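Local atomic coordinates of pectate lyase (Bacillus, PDB entry 3VMV), a protein that probably cleaves pectate (polygalacturonate) by beta-elimination, as a secreted beta-helical enzyme of polysaccharide lyase family 1. Residues I107-S111 with G321-N326; R160-T166 with L189-T195; S168-F172 with Q318-V322; S233-V239 with S271-W277. All blocks are in the same frame, centred on the assembly; numbering follows the deposited sequence.

Interaction 1 (I107-S111 with G321-N326); sequences IQNVS and GVGVIN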
loop_
_atom_site.group_PDB
_atom_site.type_symbol
_atom_site.label_atom_id
_atom_site.label_comp_id
_atom_site.label_asym_id
_atom_site.label_seq_id
_atom_site.Cartn_x
_atom_site.Cartn_y
_atom_site.Cartn_z
ATOM N N ILE A 107 6.459 8.314 0.444
ATOM C CA ILE A 107 5.721 8.722 -0.768
ATOM C C ILE A 107 4.409 9.318 -0.285
ATOM O O ILE A 107 3.620 8.634 0.401
ATOM C CB ILE A 107 5.476 7.528 -1.666
ATOM C CG1 ILE A 107 6.798 6.849 -2.019
ATOM C CG2 ILE A 107 4.672 7.927 -2.938
ATOM C CD1 ILE A 107 6.684 5.583 -2.765
ATOM N N GLN A 108 4.192 10.587 -0.594
ATOM C CA GLN A 108 3.090 11.316 0.025
ATOM C C GLN A 108 2.453 12.270 -0.957
ATOM O O GLN A 108 3.138 12.970 -1.754
ATOM C CB GLN A 108 3.678 12.073 1.200
ATOM C CG GLN A 108 2.649 12.794 2.043
ATOM C CD GLN A 108 3.269 13.356 3.304
ATOM O OE1 GLN A 108 2.825 13.072 4.445
ATOM N NE2 GLN A 108 4.270 14.165 3.122
ATOM N N ASN A 109 1.134 12.407 -0.855
ATOM C CA ASN A 109 0.390 13.404 -1.626
ATOM C C ASN A 109 0.552 13.326 -3.147
ATOM O O ASN A 109 0.627 14.362 -3.824
ATOM C CB ASN A 109 0.729 14.833 -1.159
ATOM C CG ASN A 109 -0.309 15.851 -1.590
ATOM O OD1 ASN A 109 -1.526 15.603 -1.494
ATOM N ND2 ASN A 109 0.168 17.004 -2.078
ATOM N N VAL A 110 0.639 12.108 -3.668
ATOM C CA VAL A 110 0.608 11.939 -5.131
ATOM C C VAL A 110 -0.577 11.071 -5.580
ATOM O O VAL A 110 -1.102 10.254 -4.810
ATOM C CB VAL A 110 1.953 11.300 -5.669
ATOM C CG1 VAL A 110 3.124 12.190 -5.342
ATOM C CG2 VAL A 110 2.143 9.877 -5.073
ATOM N N SER A 111 -0.976 11.219 -6.844
ATOM C CA SER A 111 -1.973 10.344 -7.431
ATOM C C SER A 111 -1.259 9.480 -8.439
ATOM O O SER A 111 -0.526 10.022 -9.269
ATOM C CB SER A 111 -3.047 11.139 -8.152
ATOM O OG SER A 111 -3.707 12.008 -7.223
ATOM N N GLY A 321 -6.494 11.030 0.952
ATOM C CA GLY A 321 -6.157 11.416 -0.408
ATOM C C GLY A 321 -5.322 12.680 -0.538
ATOM O O GLY A 321 -4.711 13.166 0.439
ATOM N N VAL A 322 -5.256 13.179 -1.776
ATOM C CA VAL A 322 -4.355 14.281 -2.121
ATOM C C VAL A 322 -4.971 15.641 -1.855
ATOM O O VAL A 322 -6.202 15.769 -1.725
ATOM C CB VAL A 322 -3.891 14.186 -3.599
ATOM C CG1 VAL A 322 -3.130 12.885 -3.819
ATOM C CG2 VAL A 322 -5.088 14.317 -4.577
ATOM N N GLY A 323 -4.110 16.661 -1.845
ATOM C CA GLY A 323 -4.537 18.034 -1.629
ATOM C C GLY A 323 -4.900 18.352 -0.188
ATOM O O GLY A 323 -5.539 19.387 0.058
ATOM N N VAL A 324 -4.540 17.483 0.754
ATOM C CA VAL A 324 -4.882 17.672 2.172
ATOM C C VAL A 324 -3.664 18.144 2.972
ATOM O O VAL A 324 -3.753 19.129 3.721
ATOM C CB VAL A 324 -5.444 16.367 2.780
ATOM C CG1 VAL A 324 -5.842 16.606 4.233
ATOM C CG2 VAL A 324 -6.666 15.914 1.969
ATOM N N ILE A 325 -2.539 17.450 2.806
ATOM C CA ILE A 325 -1.340 17.685 3.621
ATOM C C ILE A 325 -0.338 18.669 3.025
ATOM O O ILE A 325 0.538 19.153 3.742
ATOM C CB ILE A 325 -0.579 16.364 3.951
ATOM C CG1 ILE A 325 -0.073 15.669 2.686
ATOM C CG2 ILE A 325 -1.445 15.429 4.744
ATOM C CD1 ILE A 325 1.315 16.102 2.277
ATOM N N ASN A 326 -0.444 18.981 1.735
ATOM C CA ASN A 326 0.642 19.741 1.104
ATOM C C ASN A 326 0.272 20.577 -0.114
ATOM O O ASN A 326 0.734 20.301 -1.223
ATOM C CB ASN A 326 1.798 18.805 0.741
ATOM C CG ASN A 326 3.040 19.552 0.352
ATOM O OD1 ASN A 326 3.585 19.351 -0.725
ATOM N ND2 ASN A 326 3.490 20.451 1.229
HETATM O O HOH W 1 -2.840 15.163 0.839
#
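Hydrogen bonding here centres on one side chain. N109 sits in a left-handed conformation (phi 57°, psi 37°) where the chain bends after strand 105-108 of the parallel beta-helix, and the C-terminal tail G321-N326 curls around its amide. N109 OD1 accepts a bond from G323 N at 2.8 Å, with an N-H...O angle of 150°. The same oxygen receives a second bond from water 1, 2.7 Å from N109 OD1; this water also donates to G321 O (2.8 Å) and accepts from V324 N (2.9 Å), so it fills the inside of the tail's turn. N109 ND2 faces the neighbouring coil, bonding G85 O and G87 O. V322 N hydrogen-bonds E138 OE2 on the next coil.

Van der Waals contacts of I325 and V322 flank this polar centre. I325 CD1 lies 3.7 Å from N109 CB and 3.5 Å from Q108 CD, while the V322 CG1 methyl rests against two oxygens, 3.5 Å from V110 O and 3.6 Å from S111 OG.

With 103 Å² covered, N109 loses more surface than any other residue of the two segments. An amide that accepts from the tail and donates to the helix wall implies that an irregular C-terminal loop is held by specific polar bonds, with van der Waals contacts beside them.

Interaction 2 (R160-T166 with L189-T195); sequences RNAEYIT and LAPDKIT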
loop_
_atom_site.group_PDB
_atom_site.type_symbol
_atom_site.label_atom_id
_atom_site.label_comp_id
_atom_site.label_asym_id
_atom_site.label_seq_id
_atom_site.Cartn_x
_atom_site.Cartn_y
_atom_site.Cartn_z
ATOM N N ARG A 160 8.988 -9.794 -1.115
ATOM C CA ARG A 160 10.423 -10.067 -0.961
ATOM C C ARG A 160 10.999 -9.354 0.268
ATOM O O ARG A 160 11.945 -8.567 0.187
ATOM C CB ARG A 160 11.188 -9.718 -2.252
ATOM C CG ARG A 160 10.728 -10.635 -3.411
ATOM C CD ARG A 160 11.574 -10.417 -4.645
ATOM N NE ARG A 160 11.281 -11.481 -5.612
ATOM C CZ ARG A 160 11.900 -12.659 -5.677
ATOM N NH1 ARG A 160 12.886 -12.964 -4.840
ATOM N NH2 ARG A 160 11.522 -13.542 -6.593
ATOM N N ASN A 161 10.418 -9.679 1.418
ATOM C CA ASN A 161 10.962 -9.267 2.709
ATOM C C ASN A 161 10.913 -7.776 3.031
ATOM O O ASN A 161 11.609 -7.336 3.937
ATOM C CB ASN A 161 12.387 -9.784 2.847
ATOM C CG ASN A 161 12.430 -11.267 2.747
ATOM O OD1 ASN A 161 11.896 -11.965 3.611
ATOM N ND2 ASN A 161 13.011 -11.766 1.666
ATOM N N ALA A 162 10.031 -7.039 2.360
ATOM C CA ALA A 162 9.749 -5.652 2.724
ATOM C C ALA A 162 9.200 -5.661 4.148
ATOM O O ALA A 162 8.411 -6.534 4.501
ATOM C CB ALA A 162 8.686 -5.064 1.766
ATOM N N GLU A 163 9.581 -4.684 4.970
ATOM C CA GLU A 163 9.237 -4.744 6.393
ATOM C C GLU A 163 9.141 -3.339 6.933
ATOM O O GLU A 163 9.885 -2.448 6.486
ATOM C CB GLU A 163 10.344 -5.482 7.179
ATOM C CG GLU A 163 9.961 -5.920 8.576
ATOM C CD GLU A 163 11.003 -6.897 9.148
ATOM O OE1 GLU A 163 12.078 -7.019 8.534
ATOM O OE2 GLU A 163 10.763 -7.532 10.189
ATOM N N TYR A 164 8.283 -3.152 7.947
ATOM C CA TYR A 164 8.146 -1.875 8.660
ATOM C C TYR A 164 7.555 -0.823 7.734
ATOM O O TYR A 164 8.204 0.171 7.380
ATOM C CB TYR A 164 9.494 -1.392 9.299
ATOM C CG TYR A 164 10.048 -2.335 10.348
ATOM C CD1 TYR A 164 9.445 -2.453 11.583
ATOM C CD2 TYR A 164 11.188 -3.102 10.084
ATOM C CE1 TYR A 164 9.942 -3.334 12.533
ATOM C CE2 TYR A 164 11.700 -3.965 11.026
ATOM C CZ TYR A 164 11.064 -4.068 12.237
ATOM O OH TYR A 164 11.554 -4.927 13.185
ATOM N N ILE A 165 6.306 -1.047 7.325
ATOM C CA ILE A 165 5.681 -0.246 6.277
ATOM C C ILE A 165 4.351 0.260 6.817
ATOM O O ILE A 165 3.617 -0.525 7.441
ATOM C CB ILE A 165 5.441 -1.109 5.048
ATOM C CG1 ILE A 165 6.748 -1.823 4.677
ATOM C CG2 ILE A 165 4.862 -0.255 3.889
ATOM C CD1 ILE A 165 6.671 -2.723 3.502
ATOM N N THR A 166 4.066 1.554 6.623
ATOM C CA THR A 166 2.758 2.109 6.990
ATOM C C THR A 166 2.109 2.725 5.779
ATOM O O THR A 166 2.736 3.531 5.095
ATOM C CB THR A 166 2.893 3.149 8.085
ATOM O OG1 THR A 166 3.268 2.507 9.306
ATOM C CG2 THR A 166 1.555 3.862 8.345
ATOM N N LEU A 189 10.537 -15.400 1.693
ATOM C CA LEU A 189 10.494 -14.156 0.920
ATOM C C LEU A 189 9.358 -13.261 1.406
ATOM O O LEU A 189 9.135 -12.200 0.834
ATOM C CB LEU A 189 10.212 -14.448 -0.547
ATOM C CG LEU A 189 11.377 -15.166 -1.232
ATOM C CD1 LEU A 189 10.949 -15.379 -2.666
ATOM C CD2 LEU A 189 12.622 -14.287 -1.127
ATOM N N ALA A 190 8.625 -13.676 2.431
ATOM C CA ALA A 190 7.451 -12.880 2.856
ATOM C C ALA A 190 7.832 -11.543 3.481
ATOM O O ALA A 190 8.722 -11.466 4.330
ATOM C CB ALA A 190 6.652 -13.683 3.862
ATOM N N PRO A 191 7.106 -10.487 3.122
ATOM C CA PRO A 191 7.161 -9.266 3.921
ATOM C C PRO A 191 6.652 -9.547 5.339
ATOM O O PRO A 191 6.056 -10.596 5.634
ATOM C CB PRO A 191 6.161 -8.341 3.211
ATOM C CG PRO A 191 6.063 -8.897 1.768
ATOM C CD PRO A 191 6.122 -10.402 2.033
ATOM N N ASP A 192 6.806 -8.532 6.202
ATOM C CA ASP A 192 6.251 -8.579 7.546
ATOM C C ASP A 192 6.078 -7.170 8.060
ATOM O O ASP A 192 6.739 -6.250 7.586
ATOM C CB ASP A 192 7.206 -9.314 8.473
ATOM C CG ASP A 192 6.545 -9.816 9.750
ATOM O OD1 ASP A 192 7.271 -10.109 10.738
ATOM O OD2 ASP A 192 5.309 -9.962 9.820
ATOM N N LYS A 193 5.207 -7.010 9.061
ATOM C CA LYS A 193 5.115 -5.774 9.847
ATOM C C LYS A 193 4.613 -4.573 9.000
ATOM O O LYS A 193 5.343 -3.591 8.681
ATOM C CB LYS A 193 6.418 -5.491 10.598
ATOM C CG LYS A 193 6.802 -6.630 11.550
ATOM C CD LYS A 193 8.057 -6.203 12.293
ATOM C CE LYS A 193 8.700 -7.369 13.004
ATOM N NZ LYS A 193 9.272 -8.341 12.027
ATOM N N ILE A 194 3.348 -4.700 8.594
ATOM C CA ILE A 194 2.661 -3.672 7.780
ATOM C C ILE A 194 1.443 -3.132 8.545
ATOM O O ILE A 194 0.643 -3.915 9.043
ATOM C CB ILE A 194 2.119 -4.308 6.480
ATOM C CG1 ILE A 194 3.091 -5.357 5.909
ATOM C CG2 ILE A 194 1.676 -3.253 5.447
ATOM C CD1 ILE A 194 4.432 -4.750 5.406
ATOM N N THR A 195 1.284 -1.814 8.565
ATOM C CA THR A 195 0.101 -1.161 9.128
ATOM C C THR A 195 -0.657 -0.484 7.998
ATOM O O THR A 195 -0.054 0.265 7.211
ATOM C CB THR A 195 0.574 -0.050 10.092
ATOM O OG1 THR A 195 1.336 -0.638 11.145
ATOM C CG2 THR A 195 -0.625 0.731 10.688
HETATM O O HOH W 2 10.056 -10.244 10.493
#
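Two successive coils of the parallel beta-helix repeat the same kink: Y164 (phi 67°, psi 65°) and K193 (66°, 67°) are both left-handed, their CA atoms only 5.1 Å apart. The segments run 6° from parallel, but regular parallel pairing is found only after the kink. There, K193 O accepts I165 N (3.0 Å, 160°) and I165 O accepts T195 N (2.9 Å, 167°), the ladder of strands 165-175 and 192-197. Before it, bonding is less regular: D192 N to A162 O at 3.1 Å and N161 N to L189 O at 2.9 Å, while the bonds of Y164 N with D192 O and K193 O are weak.

I165 CD1 and I194 CD1 meet at 3.6 Å, packing against M158 of strand 156-158. E163 and D192, partly exposed on the other face, form a charged cluster with K193. K193 NZ bridges D192 OD1 (3.0 Å) within its own segment; D192 OD2 turns to D215 N on the following coil. Water 2 donates to both carboxylates, and E163 OE2 closes the network with a short salt bridge, 2.5 Å from K193 NZ.

Interaction 3 (S168-F172 with Q318-V322); sequences SWNKF and QHSGV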
loop_
_atom_site.group_PDB
_atom_site.type_symbol
_atom_site.label_atom_id
_atom_site.label_comp_id
_atom_site.label_asym_id
_atom_site.label_seq_id
_atom_site.Cartn_x
_atom_site.Cartn_y
_atom_site.Cartn_z
ATOM N N SER A 168 -1.144 4.832 4.974
ATOM C CA SER A 168 -2.105 5.644 5.725
ATOM C C SER A 168 -2.752 6.724 4.891
ATOM O O SER A 168 -2.120 7.358 4.055
ATOM C CB SER A 168 -1.391 6.255 6.942
ATOM O OG SER A 168 -0.292 7.069 6.568
ATOM N N TRP A 169 -4.027 6.989 5.177
ATOM C CA TRP A 169 -4.709 8.165 4.608
ATOM C C TRP A 169 -4.785 8.195 3.083
ATOM O O TRP A 169 -4.892 9.257 2.504
ATOM C CB TRP A 169 -4.098 9.492 5.129
ATOM C CG TRP A 169 -4.283 9.615 6.641
ATOM C CD1 TRP A 169 -3.315 9.451 7.612
ATOM C CD2 TRP A 169 -5.497 9.993 7.324
ATOM N NE1 TRP A 169 -3.874 9.713 8.860
ATOM C CE2 TRP A 169 -5.201 10.022 8.711
ATOM C CE3 TRP A 169 -6.801 10.291 6.896
ATOM C CZ2 TRP A 169 -6.173 10.347 9.690
ATOM C CZ3 TRP A 169 -7.764 10.635 7.873
ATOM C CH2 TRP A 169 -7.421 10.648 9.252
ATOM N N ASN A 170 -4.728 7.026 2.441
ATOM C CA ASN A 170 -4.773 7.000 0.987
ATOM C C ASN A 170 -6.146 6.656 0.497
ATOM O O ASN A 170 -6.961 6.103 1.246
ATOM C CB ASN A 170 -3.829 5.908 0.447
ATOM C CG ASN A 170 -2.394 6.071 0.930
ATOM O OD1 ASN A 170 -1.673 6.944 0.444
ATOM N ND2 ASN A 170 -1.947 5.174 1.834
ATOM N N LYS A 171 -6.416 6.944 -0.766
ATOM C CA LYS A 171 -7.628 6.391 -1.405
ATOM C C LYS A 171 -7.171 5.344 -2.410
ATOM O O LYS A 171 -6.223 5.578 -3.153
ATOM C CB LYS A 171 -8.398 7.468 -2.140
ATOM C CG LYS A 171 -8.922 8.580 -1.204
ATOM C CD LYS A 171 -9.810 9.551 -2.006
ATOM C CE LYS A 171 -10.444 10.595 -1.065
ATOM N NZ LYS A 171 -11.376 11.475 -1.848
ATOM N N PHE A 172 -7.807 4.168 -2.359
ATOM C CA PHE A 172 -7.604 3.094 -3.342
ATOM C C PHE A 172 -8.989 2.882 -3.957
ATOM O O PHE A 172 -9.931 2.503 -3.252
ATOM C CB PHE A 172 -7.242 1.785 -2.622
ATOM C CG PHE A 172 -5.881 1.758 -1.982
ATOM C CD1 PHE A 172 -4.817 1.129 -2.640
ATOM C CD2 PHE A 172 -5.651 2.354 -0.735
ATOM C CE1 PHE A 172 -3.552 1.051 -2.080
ATOM C CE2 PHE A 172 -4.393 2.282 -0.158
ATOM C CZ PHE A 172 -3.318 1.644 -0.847
ATOM N N GLN A 318 -13.155 12.832 4.933
ATOM C CA GLN A 318 -12.749 14.232 4.886
ATOM C C GLN A 318 -11.302 14.439 4.597
ATOM O O GLN A 318 -10.944 15.477 3.964
ATOM C CB GLN A 318 -13.114 14.920 6.196
ATOM C CG GLN A 318 -14.621 14.872 6.430
ATOM C CD GLN A 318 -15.005 15.371 7.795
ATOM O OE1 GLN A 318 -15.838 14.768 8.474
ATOM N NE2 GLN A 318 -14.412 16.493 8.204
ATOM N N HIS A 319 -10.446 13.521 5.028
ATOM C CA HIS A 319 -9.030 13.852 5.059
ATOM C C HIS A 319 -8.111 12.881 4.339
ATOM O O HIS A 319 -6.881 13.116 4.283
ATOM C CB HIS A 319 -8.540 14.025 6.492
ATOM C CG HIS A 319 -9.298 15.049 7.262
ATOM N ND1 HIS A 319 -9.252 16.396 6.968
ATOM C CD2 HIS A 319 -10.147 14.916 8.310
ATOM C CE1 HIS A 319 -10.025 17.050 7.818
ATOM N NE2 HIS A 319 -10.577 16.176 8.642
ATOM N N SER A 320 -8.677 11.810 3.779
ATOM C CA SER A 320 -7.841 10.930 2.955
ATOM C C SER A 320 -7.544 11.542 1.582
ATOM O O SER A 320 -8.247 12.414 1.104
ATOM C CB SER A 320 -8.457 9.525 2.847
ATOM O OG SER A 320 -9.680 9.556 2.128
ATOM N N GLY A 321 -6.494 11.030 0.952
ATOM C CA GLY A 321 -6.157 11.416 -0.408
ATOM C C GLY A 321 -5.322 12.680 -0.538
ATOM O O GLY A 321 -4.711 13.166 0.439
ATOM N N VAL A 322 -5.256 13.179 -1.776
ATOM C CA VAL A 322 -4.355 14.281 -2.121
ATOM C C VAL A 322 -4.971 15.641 -1.855
ATOM O O VAL A 322 -6.202 15.769 -1.725
ATOM C CB VAL A 322 -3.891 14.186 -3.599
ATOM C CG1 VAL A 322 -3.130 12.885 -3.819
ATOM C CG2 VAL A 322 -5.088 14.317 -4.577
#
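W169, S320 and K171 carry most of this contact, 77, 67 and 48 Å² of their surfaces being covered. It joins a bend of the parallel beta-helix to the end of helix 309-319, which lies outside the coils. W169 is left-handed (phi 60°, psi 25°), and its indole belongs to an external aromatic stack with H136 and H198, rings of the coils before and after. The next residue, N170, bonds N137 and N199 on those coils, consistent with the asparagine ladder familiar in pectate lyases.

S320, the first residue to leave helical angles, lies between W169 and K171. Its backbone N is near the plane of the W169 ring, at the edge, while W169 CZ3 reaches H319 CB at 3.7 Å. S320 CB is 4.4 Å from W169 CE3, and S320 OG turns back to V316 O in the helix.

K171 extends its aliphatic chain past S320, with K171 CE 3.4 Å from S320 OG and K171 CG 4.0 Å from G321 CA. At G321 (phi 85°, psi -167°) a CB would jam against S320 O; secondarily, it would crowd K171 CE at about 3.2 Å. The single direct hydrogen bond is nearly linear: G321 N to W169 O, 2.8 Å at 172°.

Interaction 4 (S233-V239 with S271-W277); sequences SRVGARV and SPSTGYW. With SO4 (sulfate ion), chain C.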
loop_
_atom_site.group_PDB
_atom_site.type_symbol
_atom_site.label_atom_id
_atom_site.label_comp_id
_atom_site.label_asym_id
_atom_site.label_seq_id
_atom_site.Cartn_x
_atom_site.Cartn_y
_atom_site.Cartn_z
ATOM N N SER A 233 -6.453 -13.554 4.365
ATOM C CA SER A 233 -5.333 -13.921 5.206
ATOM C C SER A 233 -4.941 -15.368 4.968
ATOM O O SER A 233 -5.756 -16.283 5.202
ATOM C CB SER A 233 -5.729 -13.698 6.680
ATOM O OG SER A 233 -4.625 -13.899 7.551
ATOM N N ARG A 234 -3.691 -15.562 4.517
ATOM C CA ARG A 234 -3.219 -16.842 3.996
ATOM C C ARG A 234 -1.938 -17.288 4.670
ATOM O O ARG A 234 -1.132 -16.450 5.087
ATOM C CB ARG A 234 -2.950 -16.692 2.473
ATOM C CG ARG A 234 -4.261 -16.589 1.672
ATOM C CD ARG A 234 -4.112 -15.856 0.356
ATOM N NE ARG A 234 -3.511 -16.715 -0.663
ATOM C CZ ARG A 234 -3.802 -16.618 -1.951
ATOM N NH1 ARG A 234 -3.204 -17.442 -2.801
ATOM N NH2 ARG A 234 -4.704 -15.718 -2.390
ATOM N N VAL A 235 -1.724 -18.610 4.693
ATOM C CA VAL A 235 -0.453 -19.242 5.137
ATOM C C VAL A 235 0.154 -18.580 6.357
ATOM O O VAL A 235 1.302 -18.116 6.368
ATOM C CB VAL A 235 0.635 -19.424 4.018
ATOM C CG1 VAL A 235 0.240 -20.574 3.100
ATOM C CG2 VAL A 235 0.888 -18.171 3.222
ATOM N N GLY A 236 -0.653 -18.546 7.413
ATOM C CA GLY A 236 -0.128 -18.139 8.708
ATOM C C GLY A 236 -0.008 -16.639 8.923
ATOM O O GLY A 236 0.526 -16.221 9.956
ATOM N N ALA A 237 -0.496 -15.837 7.981
ATOM C CA ALA A 237 -0.623 -14.396 8.242
ATOM C C ALA A 237 -1.425 -14.165 9.513
ATOM O O ALA A 237 -2.252 -14.968 9.871
ATOM C CB ALA A 237 -1.332 -13.702 7.093
ATOM N N ARG A 238 -1.137 -13.067 10.217
ATOM C CA ARG A 238 -1.977 -12.656 11.358
ATOM C C ARG A 238 -2.381 -11.223 11.149
ATOM O O ARG A 238 -1.491 -10.350 11.048
ATOM C CB ARG A 238 -1.190 -12.749 12.667
ATOM C CG ARG A 238 -0.812 -14.205 12.966
ATOM C CD ARG A 238 -0.171 -14.353 14.335
ATOM N NE ARG A 238 1.019 -13.515 14.451
ATOM C CZ ARG A 238 1.766 -13.511 15.551
ATOM N NH1 ARG A 238 2.817 -12.744 15.648
ATOM N NH2 ARG A 238 1.401 -14.259 16.588
ATOM N N VAL A 239 -3.691 -10.971 11.038
ATOM C CA VAL A 239 -4.136 -9.591 10.795
ATOM C C VAL A 239 -5.066 -9.122 11.902
ATOM O O VAL A 239 -6.073 -9.793 12.188
ATOM C CB VAL A 239 -4.770 -9.409 9.377
ATOM C CG1 VAL A 239 -5.945 -10.278 9.164
ATOM C CG2 VAL A 239 -5.166 -7.944 9.148
ATOM N N SER A 271 -3.314 -20.735 -1.887
ATOM C CA SER A 271 -2.326 -21.084 -0.828
ATOM C C SER A 271 -2.749 -22.368 -0.097
ATOM O O SER A 271 -3.916 -22.727 -0.079
ATOM C CB SER A 271 -2.091 -19.944 0.183
ATOM O OG SER A 271 -1.578 -18.759 -0.427
ATOM N N PRO A 272 -1.773 -23.061 0.489
ATOM C CA PRO A 272 -2.117 -24.383 1.015
ATOM C C PRO A 272 -2.814 -24.358 2.365
ATOM O O PRO A 272 -3.417 -25.373 2.745
ATOM C CB PRO A 272 -0.762 -25.101 1.108
ATOM C CG PRO A 272 0.278 -24.047 0.991
ATOM C CD PRO A 272 -0.334 -22.885 0.240
ATOM N N SER A 273 -2.769 -23.228 3.077
ATOM C CA SER A 273 -3.438 -23.172 4.381
ATOM C C SER A 273 -3.856 -21.742 4.690
ATOM O O SER A 273 -3.415 -20.801 4.028
ATOM C CB SER A 273 -2.503 -23.675 5.477
ATOM O OG SER A 273 -1.329 -22.893 5.541
ATOM N N THR A 274 -4.694 -21.620 5.716
ATOM C CA THR A 274 -5.260 -20.350 6.140
ATOM C C THR A 274 -4.276 -19.462 6.889
ATOM O O THR A 274 -3.304 -19.920 7.478
ATOM C CB THR A 274 -6.473 -20.633 7.038
ATOM O OG1 THR A 274 -7.260 -19.449 7.236
ATOM C CG2 THR A 274 -6.032 -21.194 8.413
ATOM N N GLY A 275 -4.604 -18.171 6.900
ATOM C CA GLY A 275 -4.021 -17.243 7.871
ATOM C C GLY A 275 -5.031 -17.057 8.995
ATOM O O GLY A 275 -6.002 -17.808 9.128
ATOM N N TYR A 276 -4.761 -16.055 9.829
ATOM C CA TYR A 276 -5.558 -15.806 11.022
ATOM C C TYR A 276 -5.997 -14.342 11.069
ATOM O O TYR A 276 -5.409 -13.465 10.385
ATOM C CB TYR A 276 -4.705 -16.078 12.256
ATOM C CG TYR A 276 -4.176 -17.478 12.393
ATOM C CD1 TYR A 276 -4.889 -18.441 13.092
ATOM C CD2 TYR A 276 -2.962 -17.821 11.824
ATOM C CE1 TYR A 276 -4.377 -19.713 13.242
ATOM C CE2 TYR A 276 -2.455 -19.084 11.954
ATOM C CZ TYR A 276 -3.174 -20.024 12.660
ATOM O OH TYR A 276 -2.680 -21.313 12.824
ATOM N N TRP A 277 -6.960 -14.038 11.939
ATOM C CA TRP A 277 -7.468 -12.645 12.042
ATOM C C TRP A 277 -7.966 -12.431 13.457
ATOM O O TRP A 277 -8.585 -13.332 14.077
ATOM C CB TRP A 277 -8.590 -12.355 11.027
ATOM C CG TRP A 277 -9.563 -13.532 10.843
ATOM C CD1 TRP A 277 -10.696 -13.816 11.576
ATOM C CD2 TRP A 277 -9.455 -14.564 9.853
ATOM N NE1 TRP A 277 -11.298 -14.958 11.092
ATOM C CE2 TRP A 277 -10.541 -15.458 10.055
ATOM C CE3 TRP A 277 -8.521 -14.838 8.844
ATOM C CZ2 TRP A 277 -10.735 -16.599 9.261
ATOM C CZ3 TRP A 277 -8.705 -15.976 8.048
ATOM C CH2 TRP A 277 -9.800 -16.844 8.263
HETATM S S SO4 C . -4.329 -15.564 -6.098
HETATM O O1 SO4 C . -3.392 -16.555 -5.514
HETATM O O2 SO4 C . -3.565 -14.388 -6.525
HETATM O O3 SO4 C . -5.027 -16.171 -7.231
HETATM O O4 SO4 C . -5.310 -15.121 -5.091
#
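V235 lays its CG1 over the S271-P272 bend, 3.8 Å from S271 CB and 3.7 Å from P272 CD. It belongs to a type I' beta turn, R234 to A237, by which the chain passes between two strands of the parallel beta-helix. The turn closes through A237 N to R234 O at 3.0 Å. Segment 271-277 follows its outline: V235 N bonds S273 O (2.8 Å), G236 N bonds T274 O (3.0 Å), and S233 O accepts G275 N (2.8 Å).

After the turn, parallel pairing of strands 238-242 and 276-280 begins with Y276 N to A237 O (2.7 Å) and V239 N to Y276 O (3.1 Å). S233 OG also donates to Y276 O, at 3.0 Å. G275 passes so close that a CB would clash, some 2.3 Å from S233 OG. V239 CG1 and W277 CB, 3.8 Å apart, lie on the same face of the pair.

R234 hydrogen-bonds S271 on one side and a sulfate, probably from the crystallisation liquor, on the other. S271 OG, also bonded to D185, accepts from R234 NE at 2.8 Å and from R234 NH1 at 3.2 Å. The guanidinium then grips the anion with R234 NH1 2.9 Å from SO4 O1 and R234 NH2 2.8 Å from SO4 O4.

All four contacts reach one curled parallel sheet, the beta-helix wall. Interactions 2 and 4, in series along the chain with centres about 15 Å apart, join adjacent coils and build the helix itself. Interactions 1 and 3 are long-range and attach the C-terminal end, from helix 309-319 onward, to the coils. Both enclose interaction 4 in sequence; interaction 2 is nested within interaction 1 but crosses interaction 3. Interactions 1 and 3 share G321 and V322, have centres about 8 Å apart and touch where V324 CG2 meets H319 O at 3.6 Å. Interactions 2 and 3 both use strand 165-175, yet their centres are about 21 Å apart. Interactions 1 and 4, centres about 32 Å apart, lie across the chain's centre, so the tail is fastened away from that turn.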